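Putative membrane anchored protein (Corynebacterium diphtheriae, PDB 3LSO) is of unknown function but is probably an exported, membrane-anchored protein whose extracellular part is an all-beta structure without helices. Local coordinates at residues B[29-34]-B[42-47]; B[231-236]-B[459-464]; B[352-357]-B[413-418]. One frame throughout, in Å; residues are numbered along the deposited sequence.

Contact 1 (B[29-34]-B[42-47]); sequences DVDCSV and KFNQKS
The segments 29-34 and 42-47 run antiparallel as the two arms of a beta hairpin. Their axes come within 4.6 Å and lie 166° apart. D29 enters at the edge of the contact; its OD1 makes a weak hydrogen bond to N48. V30 and S47 form a hydrogen-bonded pair joined by two backbone bonds. V30 CG2 lies alongside S47 CB at 3.6 Å, on the face that also carries C32, V34, F43 and Q45. D31 pairs with K46 on the other face, in a non-hydrogen-bonded pair. Its CG is anti to the backbone N (chi1 -161°), and the carboxylate leans toward the K46 side chain, OD2 to K46 CG at 3.8 Å. D31 OD2 stands 4.8 Å from K46 NZ, so the opposite charges are near but do not touch. C32 and Q45 form the next hydrogen-bonded pair. The bond from Q45 N to C32 O is 2.8 Å and nearly follows the C=O axis. C32 CB passes the Q45 carbonyl, while SG, anti to the carbonyl carbon, is disulfide-bonded to C176 in strand 170-177. S33 pairs with N44 on the face of D31. At V34, the last residue of the segment, the hydrogen-bonded pair is with F43. The F43 ring stands in the crowded position between backbone N and carbonyl carbon (chi1 70°). This lays one ring face against V34, whose CB is 3.9 Å from the F43 ring centroid in a CH-pi contact. V34 CG2 meets F43 CZ at 3.7 Å. The return bond from F43 N to V34 O is the longest, 3.3 Å, and bent. One face thus mixes V30, C32, V34 and F43 with Q45 and S47, the other is wholly polar, and the disulfide ties the hairpin covalently to the adjoining strand.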
loop_
_atom_site.group_PDB
_atom_site.type_symbol
_atom_site.label_atom_id
_atom_site.label_comp_id
_atom_site.label_asym_id
_atom_site.label_seq_id
_atom_site.Cartn_x
_atom_site.Cartn_y
_atom_site.Cartn_z
ATOM N N ASP B 29 0.887 -29.859 -31.148
ATOM C CA ASP B 29 1.335 -31.025 -31.898
ATOM C C ASP B 29 2.593 -31.640 -31.320
ATOM O O ASP B 29 3.555 -30.937 -31.036
ATOM C CB ASP B 29 1.587 -30.630 -33.351
ATOM C CG ASP B 29 0.323 -30.201 -34.059
ATOM O OD1 ASP B 29 -0.773 -30.511 -33.544
ATOM O OD2 ASP B 29 0.418 -29.564 -35.135
ATOM N N VAL B 30 2.568 -32.958 -31.149
ATOM C CA VAL B 30 3.742 -33.720 -30.711
ATOM C C VAL B 30 4.156 -34.703 -31.774
ATOM O O VAL B 30 3.340 -35.124 -32.594
ATOM C CB VAL B 30 3.519 -34.491 -29.370
ATOM C CG1 VAL B 30 3.536 -33.550 -28.219
ATOM C CG2 VAL B 30 2.215 -35.244 -29.372
ATOM N N ASP B 31 5.435 -35.054 -31.762
ATOM C CA ASP B 31 5.977 -36.057 -32.669
ATOM C C ASP B 31 6.670 -37.125 -31.828
ATOM O O ASP B 31 7.783 -36.920 -31.334
ATOM C CB ASP B 31 6.949 -35.408 -33.655
ATOM C CG ASP B 31 7.205 -36.264 -34.892
ATOM O OD1 ASP B 31 7.191 -37.520 -34.808
ATOM O OD2 ASP B 31 7.433 -35.660 -35.966
ATOM N N CYS B 32 6.001 -38.260 -31.662
ATOM C CA CYS B 32 6.485 -39.314 -30.774
ATOM C C CYS B 32 7.294 -40.390 -31.495
ATOM O O CYS B 32 6.872 -40.884 -32.532
ATOM C CB CYS B 32 5.308 -39.932 -30.016
ATOM S SG CYS B 32 4.447 -38.724 -28.957
ATOM N N SER B 33 8.470 -40.712 -30.959
ATOM C CA SER B 33 9.248 -41.871 -31.399
ATOM C C SER B 33 9.174 -42.982 -30.369
ATOM O O SER B 33 9.380 -42.754 -29.171
ATOM C CB SER B 33 10.726 -41.528 -31.613
ATOM O OG SER B 33 10.895 -40.651 -32.698
ATOM N N VAL B 34 8.896 -44.183 -30.857
ATOM C CA VAL B 34 8.973 -45.388 -30.049
ATOM C C VAL B 34 10.191 -46.184 -30.470
ATOM O O VAL B 34 10.478 -46.333 -31.657
ATOM C CB VAL B 34 7.743 -46.267 -30.250
ATOM C CG1 VAL B 34 7.812 -47.491 -29.324
ATOM C CG2 VAL B 34 6.461 -45.450 -30.035
ATOM N N LYS B 42 11.534 -49.856 -34.364
ATOM C CA LYS B 42 11.348 -48.415 -34.298
ATOM C C LYS B 42 10.113 -48.048 -35.100
ATOM O O LYS B 42 9.994 -48.426 -36.264
ATOM C CB LYS B 42 12.595 -47.683 -34.827
ATOM C CG LYS B 42 13.831 -47.890 -33.953
ATOM C CD LYS B 42 15.066 -47.103 -34.388
ATOM C CE LYS B 42 16.072 -47.079 -33.229
ATOM N NZ LYS B 42 17.492 -46.806 -33.598
ATOM N N PHE B 43 9.166 -47.379 -34.462
ATOM C CA PHE B 43 8.101 -46.714 -35.191
ATOM C C PHE B 43 7.854 -45.318 -34.585
ATOM O O PHE B 43 8.546 -44.907 -33.649
ATOM C CB PHE B 43 6.838 -47.598 -35.337
ATOM C CG PHE B 43 6.087 -47.818 -34.059
ATOM C CD1 PHE B 43 4.991 -47.023 -33.738
ATOM C CD2 PHE B 43 6.474 -48.814 -33.169
ATOM C CE1 PHE B 43 4.297 -47.204 -32.537
ATOM C CE2 PHE B 43 5.781 -49.007 -31.966
ATOM C CZ PHE B 43 4.686 -48.201 -31.657
ATOM N N ASN B 44 6.851 -44.609 -35.091
ATOM C CA ASN B 44 6.923 -43.166 -35.157
ATOM C C ASN B 44 5.542 -42.578 -35.431
ATOM O O ASN B 44 4.919 -42.903 -36.447
ATOM C CB ASN B 44 7.881 -42.875 -36.324
ATOM C CG ASN B 44 8.106 -41.439 -36.546
ATOM O OD1 ASN B 44 8.632 -40.753 -35.674
ATOM N ND2 ASN B 44 7.737 -40.959 -37.720
ATOM N N GLN B 45 5.043 -41.721 -34.546
ATOM C CA GLN B 45 3.682 -41.199 -34.731
ATOM C C GLN B 45 3.428 -39.768 -34.267
ATOM O O GLN B 45 3.634 -39.442 -33.102
ATOM C CB GLN B 45 2.663 -42.125 -34.065
ATOM C CG GLN B 45 1.274 -42.062 -34.716
ATOM C CD GLN B 45 0.167 -42.576 -33.808
ATOM O OE1 GLN B 45 0.381 -42.813 -32.611
ATOM N NE2 GLN B 45 -1.028 -42.737 -34.370
ATOM N N LYS B 46 2.954 -38.939 -35.192
ATOM C CA LYS B 46 2.534 -37.577 -34.884
ATOM C C LYS B 46 1.217 -37.598 -34.132
ATOM O O LYS B 46 0.335 -38.393 -34.446
ATOM C CB LYS B 46 2.392 -36.735 -36.159
ATOM C CG LYS B 46 3.663 -35.998 -36.581
ATOM C CD LYS B 46 3.402 -34.944 -37.653
ATOM C CE LYS B 46 3.160 -35.576 -39.017
ATOM N NZ LYS B 46 4.171 -36.639 -39.294
ATOM N N SER B 47 1.094 -36.704 -33.151
ATOM C CA SER B 47 -0.071 -36.653 -32.265
ATOM C C SER B 47 -0.378 -35.244 -31.704
ATOM O O SER B 47 0.075 -34.227 -32.258
ATOM C CB SER B 47 0.125 -37.647 -31.128
ATOM O OG SER B 47 -1.051 -37.762 -30.367
#

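Contact 2 (B[231-236]-B[459-464])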
loop_
_atom_site.group_PDB
_atom_site.type_symbol
_atom_site.label_atom_id
_atom_site.label_comp_id
_atom_site.label_asym_id
_atom_site.label_seq_id
_atom_site.Cartn_x
_atom_site.Cartn_y
_atom_site.Cartn_z
ATOM N N VAL B 231 13.898 8.741 12.160
ATOM C CA VAL B 231 13.135 9.951 11.959
ATOM C C VAL B 231 14.006 10.774 11.040
ATOM O O VAL B 231 15.207 10.914 11.286
ATOM C CB VAL B 231 12.859 10.706 13.275
ATOM C CG1 VAL B 231 12.151 11.992 12.982
ATOM C CG2 VAL B 231 12.000 9.881 14.192
ATOM N N ASN B 232 13.410 11.276 9.968
ATOM C CA ASN B 232 14.143 12.025 8.973
ATOM C C ASN B 232 15.513 11.447 8.679
ATOM O O ASN B 232 16.530 12.149 8.684
ATOM C CB ASN B 232 14.197 13.502 9.348
ATOM C CG ASN B 232 12.919 14.256 8.949
ATOM O OD1 ASN B 232 11.896 13.667 8.572
ATOM N ND2 ASN B 232 12.985 15.562 9.023
ATOM N N HIS B 233 15.497 10.140 8.429
ATOM C CA HIS B 233 16.664 9.326 8.037
ATOM C C HIS B 233 17.832 9.234 9.032
ATOM O O HIS B 233 18.978 8.930 8.652
ATOM C CB HIS B 233 17.140 9.667 6.616
ATOM C CG HIS B 233 16.172 9.258 5.541
ATOM N ND1 HIS B 233 16.357 9.576 4.210
ATOM C CD2 HIS B 233 15.005 8.572 5.604
ATOM C CE1 HIS B 233 15.356 9.091 3.499
ATOM N NE2 HIS B 233 14.524 8.477 4.323
ATOM N N ILE B 234 17.526 9.441 10.308
ATOM C CA ILE B 234 18.530 9.311 11.369
ATOM C C ILE B 234 18.033 8.364 12.481
ATOM O O ILE B 234 16.907 8.480 12.950
ATOM C CB ILE B 234 18.945 10.723 11.887
ATOM C CG1 ILE B 234 19.888 11.383 10.865
ATOM C CG2 ILE B 234 19.592 10.643 13.263
ATOM C CD1 ILE B 234 19.651 12.896 10.642
ATOM N N ALA B 235 18.874 7.420 12.879
ATOM C CA ALA B 235 18.498 6.385 13.846
ATOM C C ALA B 235 17.836 6.950 15.098
ATOM O O ALA B 235 18.447 7.697 15.859
ATOM C CB ALA B 235 19.712 5.549 14.222
ATOM N N ALA B 236 16.584 6.581 15.317
ATOM C CA ALA B 236 15.875 7.041 16.497
ATOM C C ALA B 236 16.004 6.036 17.619
ATOM O O ALA B 236 15.222 5.100 17.708
ATOM C CB ALA B 236 14.406 7.316 16.173
ATOM N N PRO B 459 19.301 13.429 4.939
ATOM C CA PRO B 459 20.466 12.655 4.523
ATOM C C PRO B 459 19.962 11.348 3.955
ATOM O O PRO B 459 18.782 11.040 4.081
ATOM C CB PRO B 459 21.216 12.399 5.834
ATOM C CG PRO B 459 20.623 13.367 6.828
ATOM C CD PRO B 459 19.207 13.522 6.406
ATOM N N ALA B 460 20.825 10.588 3.308
ATOM C CA ALA B 460 20.419 9.267 2.882
ATOM C C ALA B 460 20.422 8.367 4.098
ATOM O O ALA B 460 21.253 8.522 4.998
ATOM C CB ALA B 460 21.363 8.725 1.820
ATOM N N LEU B 461 19.476 7.441 4.130
ATOM C CA LEU B 461 19.580 6.299 5.014
ATOM C C LEU B 461 20.887 5.551 4.758
ATOM O O LEU B 461 21.249 5.328 3.602
ATOM C CB LEU B 461 18.438 5.333 4.753
ATOM C CG LEU B 461 17.074 5.594 5.343
ATOM C CD1 LEU B 461 16.163 4.497 4.841
ATOM C CD2 LEU B 461 17.151 5.590 6.854
ATOM N N PRO B 462 21.592 5.158 5.836
ATOM C CA PRO B 462 22.726 4.228 5.722
ATOM C C PRO B 462 22.358 2.948 4.972
ATOM O O PRO B 462 21.333 2.329 5.268
ATOM C CB PRO B 462 23.067 3.892 7.187
ATOM C CG PRO B 462 21.981 4.559 8.038
ATOM C CD PRO B 462 21.448 5.679 7.206
ATOM N N GLU B 463 23.196 2.572 4.007
ATOM C CA GLU B 463 22.995 1.368 3.194
ATOM C C GLU B 463 22.606 0.184 4.080
ATOM O O GLU B 463 23.142 0.026 5.178
ATOM C CB GLU B 463 24.275 1.049 2.371
ATOM N N ARG B 464 21.650 -0.624 3.626
ATOM C CA ARG B 464 21.309 -1.856 4.350
ATOM C C ARG B 464 22.350 -2.971 4.112
ATOM O O ARG B 464 23.044 -2.962 3.095
ATOM C CB ARG B 464 19.882 -2.317 4.026
ATOM C CG ARG B 464 19.426 -2.104 2.593
ATOM C CD ARG B 464 17.911 -2.235 2.504
ATOM N NE ARG B 464 17.428 -3.554 2.919
ATOM C CZ ARG B 464 17.203 -4.573 2.095
ATOM N NH1 ARG B 464 17.406 -4.447 0.792
ATOM N NH2 ARG B 464 16.772 -5.728 2.572
#
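H233, P459 and L461 carry this contact, which joins a type I' turn of a beta hairpin to the loop after strand 440-453. H233 sits in the turn from V231 to I234, with its CB directed at the loop and CG anti to the carbonyl carbon (chi1 -68°). Its imidazole is used in two ways. At the ring edge, H233 ND1 donates to P459 O at 2.8 Å. The acceptor lies in the ring plane, and the bond nearly follows the C=O axis, with 151° at the hydrogen. Over one ring face comes the branch point of L461, offset toward the rim. L461 CG is 3.8 Å from the H233 ring centroid in a CH-pi contact, and the two side chains cross at about a right angle. The ring of P459 also meets I234 at its tip, CG to I234 CD1 at 4.0 Å. On the far nitrogen, H233 NE2 is hydrogen-bonded to E279 OE2. With ND1 donating to a carbonyl and NE2 facing a carboxylate, the imidazole is held at both nitrogens, and the nearby negative charge would be expected to favour its protonated form.

Contact 3 (B[352-357]-B[413-418]); sequences DGTGKT and SAEFEI
Three hydrogen bonds link strand 410-417 to the part of strand 349-357 where a short loop interrupts it. Two belong to the backbone. K356 and S413 form an antiparallel hydrogen-bonded pair: K356 N donates to S413 O at 3.1 Å, and S413 N returns the bond to K356 O at 3.0 Å. Both nearly follow the axis of the accepting C=O. The third uses a side chain. T354 OG1 accepts from E415 N at 2.8 Å, with 155° at the hydrogen. OG1 occupies the crowded position between backbone N and carbonyl carbon (chi1 64°), which places the hydroxyl against the neighbouring strand. The same oxygen is hydrogen-bonded to I351 O. It therefore links the backbone of its own strand at I351 to that of strand 410-417 at E415. G355 N makes a hydrogen bond to Y350 OH. Two CA-H...O contacts supplement these bonds, G355 CA to S413 O at 3.3 Å and A414 CA to T354 O at 3.6 Å. Apolar packing is slight. A414 CB rests on G355 CA at 3.7 Å, and T354 CB comes near E415 CB at 3.9 Å, their side chains crossing at about a right angle. Strand 349-357 is one of the two outermost strands, within this chain, of an antiparallel four-stranded sheet. Strand 410-417 lies between it and strand 321-329, where A414 makes backbone hydrogen bonds with V324 and F416 with V322.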
loop_
_atom_site.group_PDB
_atom_site.type_symbol
_atom_site.label_atom_id
_atom_site.label_comp_id
_atom_site.label_asym_id
_atom_site.label_seq_id
_atom_site.Cartn_x
_atom_site.Cartn_y
_atom_site.Cartn_z
ATOM N N ASP B 352 -3.822 45.335 6.065
ATOM C CA ASP B 352 -4.929 46.265 6.288
ATOM C C ASP B 352 -5.835 46.364 5.087
ATOM O O ASP B 352 -5.371 46.476 3.939
ATOM C CB ASP B 352 -4.438 47.655 6.672
ATOM C CG ASP B 352 -3.546 47.631 7.911
ATOM O OD1 ASP B 352 -3.437 46.557 8.561
ATOM O OD2 ASP B 352 -2.946 48.680 8.243
ATOM N N GLY B 353 -7.135 46.298 5.376
ATOM C CA GLY B 353 -8.173 46.584 4.406
ATOM C C GLY B 353 -8.498 45.408 3.521
ATOM O O GLY B 353 -9.139 45.593 2.496
ATOM N N THR B 354 -8.077 44.202 3.898
ATOM C CA THR B 354 -8.310 43.054 3.043
ATOM C C THR B 354 -9.363 42.137 3.632
ATOM O O THR B 354 -9.903 41.266 2.931
ATOM C CB THR B 354 -7.019 42.208 2.762
ATOM O OG1 THR B 354 -6.506 41.608 3.980
ATOM C CG2 THR B 354 -5.978 43.033 2.113
ATOM N N GLY B 355 -9.617 42.321 4.925
ATOM C CA GLY B 355 -10.548 41.497 5.675
ATOM C C GLY B 355 -11.979 41.890 5.400
ATOM O O GLY B 355 -12.329 43.073 5.427
ATOM N N LYS B 356 -12.819 40.888 5.135
ATOM C CA LYS B 356 -14.242 41.100 4.861
ATOM C C LYS B 356 -15.025 39.806 4.930
ATOM O O LYS B 356 -14.428 38.718 4.797
ATOM C CB LYS B 356 -14.430 41.733 3.486
ATOM C CG LYS B 356 -14.076 40.858 2.314
ATOM C CD LYS B 356 -14.108 41.672 1.060
ATOM C CE LYS B 356 -13.025 42.788 1.102
ATOM N NZ LYS B 356 -12.808 43.505 -0.233
ATOM N N THR B 357 -16.353 39.926 5.103
ATOM C CA THR B 357 -17.271 38.774 5.170
ATOM C C THR B 357 -18.245 38.724 3.979
ATOM O O THR B 357 -18.379 39.720 3.285
ATOM C CB THR B 357 -18.116 38.803 6.460
ATOM O OG1 THR B 357 -18.758 40.074 6.613
ATOM C CG2 THR B 357 -17.287 38.536 7.666
ATOM N N SER B 413 -12.685 36.288 4.649
ATOM C CA SER B 413 -11.435 36.156 3.902
ATOM C C SER B 413 -10.557 37.382 4.046
ATOM O O SER B 413 -11.034 38.491 4.311
ATOM C CB SER B 413 -11.695 35.869 2.428
ATOM O OG SER B 413 -12.438 36.896 1.805
ATOM N N ALA B 414 -9.260 37.183 3.912
ATOM C CA ALA B 414 -8.347 38.291 4.122
ATOM C C ALA B 414 -7.003 37.955 3.532
ATOM O O ALA B 414 -6.814 36.861 3.019
ATOM C CB ALA B 414 -8.217 38.598 5.612
ATOM N N GLU B 415 -6.060 38.886 3.611
ATOM C CA GLU B 415 -4.729 38.593 3.123
ATOM C C GLU B 415 -3.716 38.804 4.187
ATOM O O GLU B 415 -3.832 39.733 4.985
ATOM C CB GLU B 415 -4.387 39.437 1.921
ATOM C CG GLU B 415 -5.240 39.068 0.739
ATOM C CD GLU B 415 -4.776 39.731 -0.547
ATOM O OE1 GLU B 415 -3.620 40.251 -0.587
ATOM O OE2 GLU B 415 -5.584 39.730 -1.513
ATOM N N PHE B 416 -2.709 37.934 4.155
ATOM C CA PHE B 416 -1.670 37.880 5.149
ATOM C C PHE B 416 -0.278 37.878 4.578
ATOM O O PHE B 416 -0.045 37.512 3.423
ATOM C CB PHE B 416 -1.861 36.641 5.992
ATOM C CG PHE B 416 -3.111 36.663 6.749
ATOM C CD1 PHE B 416 -4.240 36.041 6.252
ATOM C CD2 PHE B 416 -3.198 37.376 7.936
ATOM C CE1 PHE B 416 -5.425 36.087 6.942
ATOM C CE2 PHE B 416 -4.404 37.423 8.647
ATOM C CZ PHE B 416 -5.512 36.777 8.139
ATOM N N GLU B 417 0.656 38.237 5.443
ATOM C CA GLU B 417 2.041 38.451 5.083
ATOM C C GLU B 417 2.884 37.481 5.899
ATOM O O GLU B 417 2.824 37.504 7.131
ATOM C CB GLU B 417 2.389 39.882 5.466
ATOM C CG GLU B 417 2.926 40.671 4.336
ATOM C CD GLU B 417 3.189 42.147 4.663
ATOM O OE1 GLU B 417 2.306 42.826 5.243
ATOM O OE2 GLU B 417 4.289 42.635 4.297
ATOM N N ILE B 418 3.629 36.606 5.235
ATOM C CA ILE B 418 4.511 35.654 5.921
ATOM C C ILE B 418 5.924 36.236 6.114
ATOM O O ILE B 418 6.624 36.468 5.143
ATOM C CB ILE B 418 4.664 34.337 5.119
ATOM C CG1 ILE B 418 3.341 33.886 4.473
ATOM C CG2 ILE B 418 5.267 33.227 5.984
ATOM C CD1 ILE B 418 2.315 33.252 5.401
#

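All three contacts lie mainly at the surface of an elongated, all-beta chain, and none shares a strand with another. Contacts 1 and 3 are on opposite sides of the chain's centre, their centres about 90 Å apart. Each joins adjacent antiparallel strands, contact 1 by an unbroken ladder and contact 3 by one backbone pair and a threonine hydroxyl. Contact 2 differs: it docks a loop on a hairpin turn through an imidazole and has no backbone-to-backbone bond between its segments. It joins parts 223 residues apart in sequence, and contact 3 is nested within the loop it closes. The centres of contacts 2 and 3 are about 42 Å apart.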